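Local coordinates for glucuronan lyase A (Trichoderma reesei, PDB 2ZZJ), which probably cleaves beta-1,4-linked glucuronan chains internally as a polysaccharide lyase, and binds a calcium ion in a beta-jelly-roll fold, at residues 156-161 against 166-171. Numbering follows the deposited sequence.
Sequences LQIKWA and GYFKIW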
loop_
_atom_site.group_PDB
_atom_site.type_symbol
_atom_site.label_atom_id
_atom_site.label_comp_id
_atom_site.label_asym_id
_atom_site.label_seq_id
_atom_site.Cartn_x
_atom_site.Cartn_y
_atom_site.Cartn_z
ATOM N N LEU A 156 6.518 7.449 -4.070
ATOM C CA LEU A 156 7.625 6.708 -3.477
ATOM C C LEU A 156 8.748 6.624 -4.493
ATOM O O LEU A 156 8.518 6.372 -5.680
ATOM C CB LEU A 156 7.215 5.281 -3.091
ATOM C CG LEU A 156 5.849 5.069 -2.421
ATOM C CD1 LEU A 156 5.566 3.561 -2.266
ATOM C CD2 LEU A 156 5.848 5.716 -1.099
ATOM N N GLN A 157 9.975 6.856 -4.049
ATOM C CA GLN A 157 11.126 6.511 -4.898
ATOM C C GLN A 157 11.933 5.498 -4.122
ATOM O O GLN A 157 12.434 5.828 -3.061
ATOM C CB GLN A 157 11.962 7.744 -5.183
ATOM C CG GLN A 157 13.241 7.416 -5.964
ATOM C CD GLN A 157 14.156 8.604 -6.122
ATOM O OE1 GLN A 157 13.918 9.668 -5.557
ATOM N NE2 GLN A 157 15.233 8.415 -6.890
ATOM N N ILE A 158 12.020 4.270 -4.614
ATOM C CA ILE A 158 12.645 3.223 -3.839
ATOM C C ILE A 158 13.662 2.501 -4.700
ATOM O O ILE A 158 13.307 2.010 -5.776
ATOM C CB ILE A 158 11.619 2.210 -3.239
ATOM C CG1 ILE A 158 10.590 2.940 -2.355
ATOM C CG2 ILE A 158 12.344 1.153 -2.357
ATOM C CD1 ILE A 158 9.458 2.086 -1.849
ATOM N N LYS A 159 14.902 2.383 -4.210
ATOM C CA LYS A 159 15.844 1.442 -4.833
ATOM C C LYS A 159 15.797 0.163 -4.004
ATOM O O LYS A 159 16.151 0.174 -2.816
ATOM C CB LYS A 159 17.251 2.019 -4.871
ATOM C CG LYS A 159 18.301 1.061 -5.404
ATOM C CD LYS A 159 19.684 1.717 -5.289
ATOM C CE LYS A 159 20.815 0.740 -5.646
ATOM N NZ LYS A 159 20.682 0.210 -7.038
ATOM N N TRP A 160 15.311 -0.904 -4.628
ATOM C CA TRP A 160 15.080 -2.191 -3.972
ATOM C C TRP A 160 16.416 -2.952 -3.923
ATOM O O TRP A 160 16.909 -3.397 -4.956
ATOM C CB TRP A 160 14.030 -2.985 -4.735
ATOM C CG TRP A 160 12.671 -2.267 -4.809
ATOM C CD1 TRP A 160 12.107 -1.669 -5.908
ATOM C CD2 TRP A 160 11.743 -2.078 -3.724
ATOM N NE1 TRP A 160 10.875 -1.114 -5.572
ATOM C CE2 TRP A 160 10.626 -1.356 -4.244
ATOM C CE3 TRP A 160 11.754 -2.429 -2.359
ATOM C CZ2 TRP A 160 9.520 -1.015 -3.454
ATOM C CZ3 TRP A 160 10.649 -2.086 -1.561
ATOM C CH2 TRP A 160 9.555 -1.381 -2.107
ATOM N N ALA A 161 16.978 -3.045 -2.724
ATOM C CA ALA A 161 18.270 -3.709 -2.486
ATOM C C ALA A 161 18.248 -4.443 -1.145
ATOM O O ALA A 161 17.596 -3.993 -0.191
ATOM C CB ALA A 161 19.406 -2.678 -2.498
ATOM N N GLY A 166 20.388 0.346 -0.883
ATOM C CA GLY A 166 19.034 0.809 -1.207
ATOM C C GLY A 166 18.755 2.199 -0.673
ATOM O O GLY A 166 19.554 2.791 0.058
ATOM N N TYR A 167 17.614 2.756 -1.068
ATOM C CA TYR A 167 17.155 3.978 -0.458
ATOM C C TYR A 167 15.630 4.005 -0.517
ATOM O O TYR A 167 15.028 3.233 -1.265
ATOM C CB TYR A 167 17.769 5.237 -1.088
ATOM C CG TYR A 167 17.744 5.339 -2.590
ATOM C CD1 TYR A 167 16.573 5.681 -3.285
ATOM C CD2 TYR A 167 18.925 5.181 -3.320
ATOM C CE1 TYR A 167 16.577 5.803 -4.665
ATOM C CE2 TYR A 167 18.943 5.308 -4.700
ATOM C CZ TYR A 167 17.768 5.624 -5.368
ATOM O OH TYR A 167 17.806 5.736 -6.738
ATOM N N PHE A 168 15.033 4.900 0.262
ATOM C CA PHE A 168 13.602 4.831 0.556
ATOM C C PHE A 168 13.138 6.258 0.796
ATOM O O PHE A 168 13.461 6.887 1.801
ATOM C CB PHE A 168 13.407 3.907 1.763
ATOM C CG PHE A 168 11.961 3.670 2.171
ATOM C CD1 PHE A 168 11.198 2.691 1.540
ATOM C CD2 PHE A 168 11.417 4.354 3.242
ATOM C CE1 PHE A 168 9.873 2.429 1.939
ATOM C CE2 PHE A 168 10.093 4.094 3.651
ATOM C CZ PHE A 168 9.326 3.147 2.978
ATOM N N LYS A 169 12.432 6.804 -0.195
ATOM C CA LYS A 169 12.063 8.209 -0.211
ATOM C C LYS A 169 10.565 8.314 -0.459
ATOM O O LYS A 169 10.042 7.571 -1.279
ATOM C CB LYS A 169 12.827 8.930 -1.331
ATOM C CG LYS A 169 14.345 8.772 -1.182
ATOM C CD LYS A 169 15.141 9.256 -2.398
ATOM C CE LYS A 169 15.005 10.751 -2.606
ATOM N NZ LYS A 169 15.895 11.210 -3.761
ATOM N N ILE A 170 9.899 9.223 0.258
ATOM C CA ILE A 170 8.438 9.390 0.171
ATOM C C ILE A 170 8.077 10.880 0.143
ATOM O O ILE A 170 8.609 11.680 0.931
ATOM C CB ILE A 170 7.725 8.741 1.382
ATOM C CG1 ILE A 170 8.079 7.250 1.505
ATOM C CG2 ILE A 170 6.171 8.959 1.308
ATOM C CD1 ILE A 170 7.424 6.502 2.694
ATOM N N TRP A 171 7.145 11.237 -0.748
ATOM C CA TRP A 171 6.575 12.567 -0.858
ATOM C C TRP A 171 5.092 12.447 -0.528
ATOM O O TRP A 171 4.443 11.434 -0.902
ATOM C CB TRP A 171 6.672 13.102 -2.291
ATOM C CG TRP A 171 8.008 13.606 -2.707
ATOM C CD1 TRP A 171 8.403 14.925 -2.806
ATOM C CD2 TRP A 171 9.128 12.822 -3.101
ATOM N NE1 TRP A 171 9.709 14.990 -3.236
ATOM C CE2 TRP A 171 10.176 13.720 -3.437
ATOM C CE3 TRP A 171 9.345 11.447 -3.243
ATOM C CZ2 TRP A 171 11.428 13.280 -3.885
ATOM C CZ3 TRP A 171 10.607 11.004 -3.710
ATOM C CH2 TRP A 171 11.629 11.924 -3.997
#
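In Y167, CG stands between the backbone N and the carbonyl carbon (chi1 49°), a torsion that lays the phenol ring back across the neighbouring strand onto K159. There K159 CB sits over the ring face, 3.6 Å from the centroid of the Y167 ring, a CH-pi contact, while K159 CD follows along the CE2 side. Q157 runs out extended, CG anti to the backbone N (chi1 175°), beside K169, whose chain bends at chi3 and brings NZ into a hydrogen bond with Q157 OE1, 3.1 Å from K169 NZ, from above the amide plane rather than in it. The same oxygen meets the edge of the W171 ring, and the Q157 amide is nearly perpendicular to the Y167 ring (84°). E67 OE1 is hydrogen-bonded to both Q157 NE2 and Y167 OH, tying this face to strand 66-76. An alanine in place of Y167 is likely to deprive K159 CB of its aromatic cover and E67 of one of these two partners. The backbone is an antiparallel hairpin in which Q157/K169 and K159/Y167 are hydrogen-bonded pairs: Q157 N lies 2.9 Å from K169 O and K159 N 3.1 Å from Y167 O, while the return bond from Y167 N to K159 O is weak. On the reverse face, I158 CD1 packs 3.8 Å from F168 CE1 and L156 CD2 lies against I170 CG1; L156 and F168 touch strand 106-115, F168 and I170 strand 118-126, of the opposing sheet. The hairpin thus divides its chemistry by face: apolar groups fill the sandwich interior, and on the partly exposed side the K169 ammonium probably polarises the Q157 amide, which E67 joins to the Y167 hydroxyl.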